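Local coordinates for protein CurM Sulfotransferase (Moorea producta, PDB 4GBM) that probably transfers a sulfonate group from the donor PAPS to a hydroxyl of the polyketide chain during curacin biosynthesis, leaving PAP behind, at residues A[63-68]-A[264-269]; A[40-45]-A[174-179]; A[50-53]-A[57-60]. The protein carries 2 engineered substitutions. All blocks are in the same frame, centred on the assembly; numbering follows the deposited sequence.

Interaction 1: residues A[63-68]-A[264-269]; sequences ELHLLP and SLSISD. With ZN (zinc ion), chain F; ZN (zinc ion), chain C.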
loop_
_atom_site.group_PDB
_atom_site.type_symbol
_atom_site.label_atom_id
_atom_site.label_comp_id
_atom_site.label_asym_id
_atom_site.label_seq_id
_atom_site.Cartn_x
_atom_site.Cartn_y
_atom_site.Cartn_z
ATOM N N GLU A 63 5.567 0.377 -4.774
ATOM C CA GLU A 63 5.697 1.674 -4.106
ATOM C C GLU A 63 6.541 2.691 -4.875
ATOM O O GLU A 63 7.693 2.430 -5.229
ATOM C CB GLU A 63 6.267 1.488 -2.693
ATOM C CG GLU A 63 5.255 1.007 -1.643
ATOM C CD GLU A 63 4.988 -0.502 -1.625
ATOM O OE1 GLU A 63 5.572 -1.277 -2.422
ATOM O OE2 GLU A 63 4.164 -0.908 -0.782
ATOM N N LEU A 64 5.959 3.865 -5.101
ATOM C CA LEU A 64 6.633 4.937 -5.840
ATOM C C LEU A 64 7.525 5.790 -4.945
ATOM O O LEU A 64 8.450 6.444 -5.439
ATOM C CB LEU A 64 5.599 5.827 -6.537
ATOM C CG LEU A 64 4.718 5.149 -7.590
ATOM C CD1 LEU A 64 3.585 6.075 -8.006
ATOM C CD2 LEU A 64 5.535 4.696 -8.791
ATOM N N HIS A 65 7.243 5.803 -3.640
ATOM C CA HIS A 65 8.009 6.612 -2.674
ATOM C C HIS A 65 8.102 8.101 -3.063
ATOM O O HIS A 65 9.151 8.733 -2.903
ATOM C CB HIS A 65 9.413 6.019 -2.436
ATOM C CG HIS A 65 9.415 4.540 -2.178
ATOM N ND1 HIS A 65 9.010 3.995 -0.983
ATOM C CD2 HIS A 65 9.772 3.498 -2.964
ATOM C CE1 HIS A 65 9.126 2.680 -1.035
ATOM N NE2 HIS A 65 9.576 2.352 -2.232
ATOM N N LEU A 66 6.991 8.650 -3.546
ATOM C CA LEU A 66 6.921 10.063 -3.923
ATOM C C LEU A 66 6.256 10.904 -2.832
ATOM O O LEU A 66 6.804 11.927 -2.410
ATOM C CB LEU A 66 6.161 10.225 -5.241
ATOM C CG LEU A 66 6.810 9.669 -6.517
ATOM C CD1 LEU A 66 5.820 9.732 -7.661
ATOM C CD2 LEU A 66 8.084 10.431 -6.870
ATOM N N LEU A 67 5.094 10.443 -2.364
ATOM C CA LEU A 67 4.251 11.215 -1.443
ATOM C C LEU A 67 4.954 11.813 -0.207
ATOM O O LEU A 67 4.611 12.925 0.197
ATOM C CB LEU A 67 3.010 10.410 -1.026
ATOM C CG LEU A 67 1.852 11.194 -0.399
ATOM C CD1 LEU A 67 1.272 12.228 -1.376
ATOM C CD2 LEU A 67 0.782 10.225 0.069
ATOM N N PRO A 68 5.936 11.100 0.394
ATOM C CA PRO A 68 6.587 11.685 1.575
ATOM C C PRO A 68 7.510 12.890 1.313
ATOM O O PRO A 68 7.942 13.537 2.270
ATOM C CB PRO A 68 7.418 10.518 2.133
ATOM C CG PRO A 68 6.803 9.290 1.552
ATOM C CD PRO A 68 6.369 9.707 0.182
ATOM N N SER A 264 11.011 -5.197 -6.756
ATOM C CA SER A 264 9.643 -4.746 -6.455
ATOM C C SER A 264 9.392 -4.604 -4.956
ATOM O O SER A 264 8.288 -4.252 -4.537
ATOM C CB SER A 264 8.600 -5.669 -7.095
ATOM O OG SER A 264 8.578 -5.484 -8.501
ATOM N N LEU A 265 10.418 -4.883 -4.156
ATOM C CA LEU A 265 10.306 -4.821 -2.700
ATOM C C LEU A 265 10.917 -3.533 -2.184
ATOM O O LEU A 265 11.815 -2.970 -2.811
ATOM C CB LEU A 265 11.003 -6.023 -2.057
ATOM C CG LEU A 265 10.217 -7.314 -1.821
ATOM C CD1 LEU A 265 9.506 -7.833 -3.080
ATOM C CD2 LEU A 265 11.175 -8.362 -1.263
ATOM N N SER A 266 10.429 -3.065 -1.040
ATOM C CA SER A 266 10.919 -1.827 -0.458
ATOM C C SER A 266 11.364 -2.065 0.964
ATOM O O SER A 266 12.572 -2.106 1.233
ATOM C CB SER A 266 9.844 -0.733 -0.519
ATOM O OG SER A 266 9.602 -0.372 -1.865
ATOM N N ILE A 267 10.393 -2.251 1.859
ATOM C CA ILE A 267 10.666 -2.329 3.298
ATOM C C ILE A 267 10.764 -3.741 3.861
ATOM O O ILE A 267 11.537 -3.979 4.784
ATOM C CB ILE A 267 9.668 -1.495 4.130
ATOM C CG1 ILE A 267 8.228 -1.995 3.943
ATOM C CG2 ILE A 267 9.781 -0.017 3.757
ATOM C CD1 ILE A 267 7.282 -1.604 5.074
ATOM N N SER A 268 9.973 -4.663 3.319
ATOM C CA SER A 268 10.067 -6.070 3.694
ATOM C C SER A 268 9.640 -6.902 2.497
ATOM O O SER A 268 9.531 -6.378 1.387
ATOM C CB SER A 268 9.186 -6.386 4.905
ATOM O OG SER A 268 9.461 -7.689 5.396
ATOM N N ASP A 269 9.415 -8.194 2.726
ATOM C CA ASP A 269 8.929 -9.099 1.688
ATOM C C ASP A 269 7.452 -9.369 1.953
ATOM O O ASP A 269 7.109 -9.898 3.013
ATOM C CB ASP A 269 9.730 -10.413 1.716
ATOM C CG ASP A 269 9.502 -11.282 0.486
ATOM O OD1 ASP A 269 8.541 -11.021 -0.267
ATOM O OD2 ASP A 269 10.296 -12.229 0.267
HETATM ZN ZN ZN F . 8.494 4.941 0.853
HETATM ZN ZN ZN C . 8.541 -11.901 -2.073
HETATM O O HOH W 1 8.056 -1.771 -3.302
HETATM O O HOH W 2 8.729 3.415 2.339
#
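E63 and S266 mark the closest backbone approach, their CA atoms 7.3 Å apart, so these two irregular segments meet through side chains and one water. H65 has a left-handed backbone conformation, a kink between E63 and the helix-like turn at 66-68. Its CB and that of E63 both point toward 264-269, and the CB of S266 points back toward 63-68.

The H65 ring is used at both nitrogens. ND1 binds a zinc ion at 2.1 Å, which water 2 and two atoms from elsewhere also ligate. That leaves NE2 to carry the proton, and it donates to S266 OG at 2.7 Å; the oxygen lies in the ring plane, although the bond is bent (137°). E63 CB sits 3.3 Å above one face of the ring, toward its rim. S266 OG, placed anti to its own carbonyl carbon (chi1 -67°), donates a hydrogen bond to water 1. This water in turn donates to E63 OE1 at 2.7 Å and to S264 O at 2.8 Å, which ties the two loops together. The other carboxylate oxygen, E63 OE2, makes a salt bridge with K136. An alanine in place of S266 would probably leave H65 NE2 without its acceptor and water 1 without its donor. Further along the second loop, D269 OD1 binds a different zinc ion together with H261.

Both loops are anchored to what surrounds them. S266 and L265 make backbone bonds to Y83 and G85, while R75 of helix 72-78 takes the carbonyls of L64 and H65. L64 packs between helices 87-96 and 117-128, and L67 packs on I146 and L153 of helix 144-153, while E63 reaches K136 at the end of strand 132-136.

Interaction 2: residues A[40-45]-A[174-179]; sequences SPRSGS and VRMRMQ. With A3P (adenosine-3'-5'-diphosphate), chain G.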
loop_
_atom_site.group_PDB
_atom_site.type_symbol
_atom_site.label_atom_id
_atom_site.label_comp_id
_atom_site.label_asym_id
_atom_site.label_seq_id
_atom_site.Cartn_x
_atom_site.Cartn_y
_atom_site.Cartn_z
ATOM N N SER A 40 -2.093 -0.665 7.581
ATOM C CA SER A 40 -0.960 -1.082 8.400
ATOM C C SER A 40 -0.091 -2.027 7.567
ATOM O O SER A 40 -0.593 -2.674 6.644
ATOM C CB SER A 40 -1.479 -1.804 9.651
ATOM O OG SER A 40 -0.466 -2.553 10.306
ATOM N N PRO A 41 1.213 -2.128 7.889
ATOM C CA PRO A 41 2.026 -3.197 7.303
ATOM C C PRO A 41 1.378 -4.579 7.476
ATOM O O PRO A 41 0.613 -4.792 8.423
ATOM C CB PRO A 41 3.306 -3.132 8.149
ATOM C CG PRO A 41 3.448 -1.680 8.424
ATOM C CD PRO A 41 2.036 -1.231 8.728
ATOM N N ARG A 42 1.692 -5.496 6.563
ATOM C CA ARG A 42 1.317 -6.927 6.646
ATOM C C ARG A 42 -0.188 -7.194 6.532
ATOM O O ARG A 42 -0.688 -8.203 7.042
ATOM C CB ARG A 42 1.889 -7.606 7.929
ATOM C CG ARG A 42 3.311 -7.193 8.318
ATOM C CD ARG A 42 4.274 -7.322 7.146
ATOM N NE ARG A 42 4.367 -8.688 6.622
ATOM C CZ ARG A 42 5.126 -9.016 5.582
ATOM N NH1 ARG A 42 5.189 -10.278 5.169
ATOM N NH2 ARG A 42 5.828 -8.075 4.954
ATOM N N SER A 43 -0.908 -6.302 5.852
ATOM C CA SER A 43 -2.371 -6.394 5.775
ATOM C C SER A 43 -2.886 -6.915 4.442
ATOM O O SER A 43 -4.090 -6.852 4.179
ATOM C CB SER A 43 -3.005 -5.032 6.085
ATOM O OG SER A 43 -2.680 -4.622 7.406
ATOM N N GLY A 44 -1.981 -7.446 3.618
ATOM C CA GLY A 44 -2.331 -7.921 2.275
ATOM C C GLY A 44 -2.394 -6.796 1.251
ATOM O O GLY A 44 -3.068 -6.925 0.218
ATOM N N SER A 45 -1.695 -5.693 1.527
ATOM C CA SER A 45 -1.737 -4.522 0.626
ATOM C C SER A 45 -1.140 -4.823 -0.750
ATOM O O SER A 45 -1.667 -4.360 -1.763
ATOM C CB SER A 45 -1.076 -3.288 1.267
ATOM O OG SER A 45 0.329 -3.455 1.394
ATOM N N VAL A 174 6.477 -9.525 13.464
ATOM C CA VAL A 174 7.514 -10.117 14.309
ATOM C C VAL A 174 8.285 -11.209 13.558
ATOM O O VAL A 174 9.521 -11.237 13.592
ATOM C CB VAL A 174 6.911 -10.637 15.642
ATOM C CG1 VAL A 174 7.926 -11.446 16.448
ATOM C CG2 VAL A 174 6.418 -9.457 16.491
ATOM N N ARG A 175 7.555 -12.084 12.864
ATOM C CA ARG A 175 8.165 -13.160 12.069
ATOM C C ARG A 175 9.127 -12.610 11.012
ATOM O O ARG A 175 10.198 -13.197 10.761
ATOM C CB ARG A 175 7.074 -14.020 11.415
ATOM C CG ARG A 175 7.592 -15.070 10.413
ATOM C CD ARG A 175 6.560 -16.162 10.075
ATOM N NE ARG A 175 5.191 -15.649 9.965
ATOM C CZ ARG A 175 4.726 -14.939 8.939
ATOM N NH1 ARG A 175 3.472 -14.501 8.957
ATOM N NH2 ARG A 175 5.516 -14.651 7.903
ATOM N N MET A 176 8.746 -11.486 10.407
ATOM C CA MET A 176 9.530 -10.857 9.342
ATOM C C MET A 176 10.650 -9.965 9.876
ATOM O O MET A 176 11.428 -9.402 9.102
ATOM C CB MET A 176 8.614 -10.080 8.386
ATOM C CG MET A 176 7.618 -10.969 7.630
ATOM S SD MET A 176 8.408 -12.270 6.670
ATOM C CE MET A 176 9.255 -11.304 5.419
ATOM N N ARG A 177 10.716 -9.848 11.204
ATOM C CA ARG A 177 11.778 -9.109 11.905
ATOM C C ARG A 177 11.844 -7.638 11.500
ATOM O O ARG A 177 12.926 -7.082 11.284
ATOM C CB ARG A 177 13.135 -9.797 11.713
ATOM C CG ARG A 177 13.197 -11.163 12.373
ATOM C CD ARG A 177 14.446 -11.940 12.006
ATOM N NE ARG A 177 14.639 -13.068 12.915
ATOM C CZ ARG A 177 13.921 -14.190 12.905
ATOM N NH1 ARG A 177 12.935 -14.363 12.028
ATOM N NH2 ARG A 177 14.187 -15.146 13.784
ATOM N N MET A 178 10.675 -7.012 11.415
ATOM C CA MET A 178 10.577 -5.634 10.941
ATOM C C MET A 178 10.771 -4.564 12.014
ATOM O O MET A 178 10.793 -3.377 11.696
ATOM C CB MET A 178 9.242 -5.427 10.230
ATOM C CG MET A 178 9.149 -6.177 8.922
ATOM S SD MET A 178 7.491 -6.144 8.250
ATOM C CE MET A 178 7.317 -4.411 7.822
ATOM N N GLN A 179 10.922 -4.972 13.274
ATOM C CA GLN A 179 11.057 -4.000 14.379
ATOM C C GLN A 179 12.141 -2.927 14.158
ATOM O O GLN A 179 11.985 -1.785 14.603
ATOM C CB GLN A 179 11.233 -4.698 15.741
ATOM C CG GLN A 179 12.344 -5.741 15.815
ATOM C CD GLN A 179 11.888 -7.154 15.459
ATOM O OE1 GLN A 179 10.884 -7.355 14.766
ATOM N NE2 GLN A 179 12.639 -8.144 15.933
HETATM P P1 A3P G . 2.914 -13.022 5.632
HETATM O O1P A3P G . 3.996 -12.537 6.563
HETATM O O2P A3P G . 3.445 -13.627 4.357
HETATM O O3P A3P G . 1.860 -13.836 6.328
HETATM P P2 A3P G . 1.582 -6.511 2.827
HETATM O O4P A3P G . 0.619 -5.454 3.263
HETATM O O5P A3P G . 2.944 -6.449 3.457
HETATM O O6P A3P G . 1.621 -6.689 1.332
HETATM O "O5'" A3P G . 0.968 -7.886 3.418
HETATM C "C5'" A3P G . 1.759 -9.078 3.380
HETATM C "C4'" A3P G . 0.839 -10.214 3.757
HETATM O "O4'" A3P G . -0.082 -10.435 2.682
HETATM C "C3'" A3P G . 1.569 -11.536 3.894
HETATM O "O3'" A3P G . 2.173 -11.642 5.192
HETATM C "C2'" A3P G . 0.436 -12.525 3.647
HETATM O "O2'" A3P G . -0.245 -12.838 4.865
HETATM C "C1'" A3P G . -0.528 -11.785 2.726
HETATM N N9 A3P G . -0.476 -12.357 1.357
HETATM C C8 A3P G . 0.515 -12.238 0.448
HETATM N N7 A3P G . 0.226 -12.926 -0.689
HETATM C C5 A3P G . -0.980 -13.500 -0.496
HETATM C C6 A3P G . -1.895 -14.364 -1.280
HETATM N N6 A3P G . -1.558 -14.746 -2.537
HETATM N N1 A3P G . -3.064 -14.737 -0.694
HETATM C C2 A3P G . -3.412 -14.346 0.553
HETATM N N3 A3P G . -2.628 -13.555 1.314
HETATM C C4 A3P G . -1.439 -13.117 0.841
#
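R42 and M176 meet with the arginine's flat end lying between protein and ligand. M176 CG is 3.5 Å above one face of the guanidinium, toward the rim, and A3P C5' covers the centre of the opposite face. In the plane, at the edge, lies O1P of the 3'-phosphate, which receives an almost straight bond from R42 NH1 (2.9 Å, 168°). The arginine reaches there because its chain is bent at both chi2 (-51°) and chi3 (-60°), curling beside M178, whose SD lies 3.6 Å from R42 CD. Beyond that, M178 CE touches P41 CB at 4.2 Å.

R175 grips the same phosphate from its own direction. Its NH2 bonds O1P at 2.9 Å, and its NH1 spans O1P and O3P, so O1P is held by both arginines; the two positive groups would offset the phosphate's charge. The 5'-phosphate belongs to the loop. A3P O4P accepts from S45 OG at 2.8 Å. The same oxygen takes the backbone N-H of S45 and, weakly, that of S43. The bridging A3P O5' accepts from G44 N.

One shell further out, S172 OG takes R42 NE and E171 makes a salt bridge with R175, both from helix 166-175. That helix closes in a Schellman motif with R177 at positive phi; M176 just before it and M178 just after both point their CB toward the loop. G44 is the N-cap of helix 45-53, and the loop from strand 35-39 into that helix wraps the 5'-phosphate in the manner of the P-loop NTPase clan, as expected for the PAPS-binding loop of sulfotransferases.

Interaction 3: residues A[50-53]-A[57-60]; sequences VMLA and SLFS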
loop_
_atom_site.group_PDB
_atom_site.type_symbol
_atom_site.label_atom_id
_atom_site.label_comp_id
_atom_site.label_asym_id
_atom_site.label_seq_id
_atom_site.Cartn_x
_atom_site.Cartn_y
_atom_site.Cartn_z
ATOM N N VAL A 50 -1.774 -5.760 -6.529
ATOM C CA VAL A 50 -1.512 -6.655 -7.665
ATOM C C VAL A 50 -2.818 -7.093 -8.342
ATOM O O VAL A 50 -2.888 -7.154 -9.567
ATOM C CB VAL A 50 -0.628 -7.864 -7.257
ATOM C CG1 VAL A 50 -0.508 -8.875 -8.399
ATOM C CG2 VAL A 50 0.770 -7.378 -6.850
ATOM N N MET A 51 -3.848 -7.383 -7.550
ATOM C CA MET A 51 -5.180 -7.638 -8.113
ATOM C C MET A 51 -5.621 -6.475 -8.991
ATOM O O MET A 51 -6.037 -6.673 -10.134
ATOM C CB MET A 51 -6.207 -7.871 -7.015
ATOM C CG MET A 51 -6.020 -9.183 -6.289
ATOM S SD MET A 51 -6.948 -9.146 -4.742
ATOM C CE MET A 51 -7.052 -10.856 -4.329
ATOM N N LEU A 52 -5.523 -5.263 -8.449
ATOM C CA LEU A 52 -5.946 -4.070 -9.190
ATOM C C LEU A 52 -5.084 -3.788 -10.425
ATOM O O LEU A 52 -5.566 -3.184 -11.381
ATOM C CB LEU A 52 -5.984 -2.838 -8.279
ATOM C CG LEU A 52 -6.986 -2.909 -7.117
ATOM C CD1 LEU A 52 -6.875 -1.680 -6.215
ATOM C CD2 LEU A 52 -8.415 -3.067 -7.630
ATOM N N ALA A 53 -3.823 -4.226 -10.398
ATOM C CA ALA A 53 -2.901 -4.035 -11.531
ATOM C C ALA A 53 -3.405 -4.691 -12.817
ATOM O O ALA A 53 -3.009 -4.292 -13.917
ATOM C CB ALA A 53 -1.498 -4.549 -11.182
ATOM N N SER A 57 -8.458 -0.176 -16.545
ATOM C CA SER A 57 -8.714 1.233 -16.211
ATOM C C SER A 57 -7.757 1.777 -15.161
ATOM O O SER A 57 -7.787 2.971 -14.848
ATOM C CB SER A 57 -10.148 1.419 -15.701
ATOM O OG SER A 57 -11.106 1.084 -16.693
ATOM N N LEU A 58 -6.929 0.894 -14.611
ATOM C CA LEU A 58 -6.092 1.231 -13.458
ATOM C C LEU A 58 -4.621 1.007 -13.766
ATOM O O LEU A 58 -4.271 0.216 -14.646
ATOM C CB LEU A 58 -6.508 0.395 -12.236
ATOM C CG LEU A 58 -7.982 0.439 -11.796
ATOM C CD1 LEU A 58 -8.196 -0.465 -10.589
ATOM C CD2 LEU A 58 -8.448 1.864 -11.490
ATOM N N PHE A 59 -3.759 1.730 -13.057
ATOM C CA PHE A 59 -2.329 1.475 -13.104
ATOM C C PHE A 59 -1.852 1.385 -11.670
ATOM O O PHE A 59 -1.971 2.349 -10.926
ATOM C CB PHE A 59 -1.580 2.587 -13.842
ATOM C CG PHE A 59 -0.112 2.323 -13.971
ATOM C CD1 PHE A 59 0.784 2.823 -13.031
ATOM C CD2 PHE A 59 0.376 1.544 -15.017
ATOM C CE1 PHE A 59 2.146 2.565 -13.137
ATOM C CE2 PHE A 59 1.744 1.284 -15.133
ATOM C CZ PHE A 59 2.628 1.797 -14.191
ATOM N N SER A 60 -1.340 0.219 -11.281
ATOM C CA SER A 60 -1.119 -0.081 -9.866
ATOM C C SER A 60 0.282 -0.672 -9.644
ATOM O O SER A 60 0.453 -1.900 -9.653
ATOM C CB SER A 60 -2.220 -1.037 -9.386
ATOM O OG SER A 60 -2.175 -1.241 -7.992
HETATM O O HOH W 3 -1.195 -1.760 -13.407
#
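L52 lays its CD2 against CD1 of L58 at 3.9 Å, the two leucines crossing at an oblique angle. The contact belongs to a beta-alpha-beta crossover: strand 35-39 leads into helix 45-53, and after a short turn the chain enters strand 58-59, parallel to the first, with strand 132-136 lying between them in the sheet. The helix therefore rests on that sheet, and L52 also packs on I37 and V134 of strands 35-39 and 132-136. L58 CB reaches the backbone too, 3.8 Å from L52 O, and L58 also packs on I35 of strand 35-39.

Just past the strand, S60 takes over. A53 CB approaches S60 O at 3.6 Å, and A53 CB and S60 CB lie 4.0 Å apart, a close fit that the small side chains make possible where the backbones come nearest (CA to CA 4.6 Å). With its OG anti to the backbone N (chi1 -173°), S60 brings the hydroxyl to the backbone of helix 45-53, where it hydrogen-bonds R49 O. F59 points its CB away from the helix and packs instead on T91 and V95 of helix 87-96, so the strand is covered from both faces.

A single water closes the junction, donating to A53 O at 3.2 Å and accepting from S60 N at 2.9 Å.

How the interactions relate
Along the chain, interaction 3 comes between the two segments of interaction 2, and interaction 1 opens just after it, 63-68 following 57-60. Interactions 1 and 2 interlock in sequence and touch, their centres about 14 Å apart: D269 O accepts a probable hydrogen bond from R42 NH1 at 2.9 Å, and S268 packs on M176. The 264-269 loop thus runs from the zinc-bound H65 to the PAP phosphate pocket. Interaction 3 is centred about 22 Å from the centre of interaction 2, nearest atoms about 5 Å, and about 16 Å from that of interaction 1; 2 and 3 still share helix 45-53, whose N-terminal end meets the 5'-phosphate and whose last turn packs on the sheet.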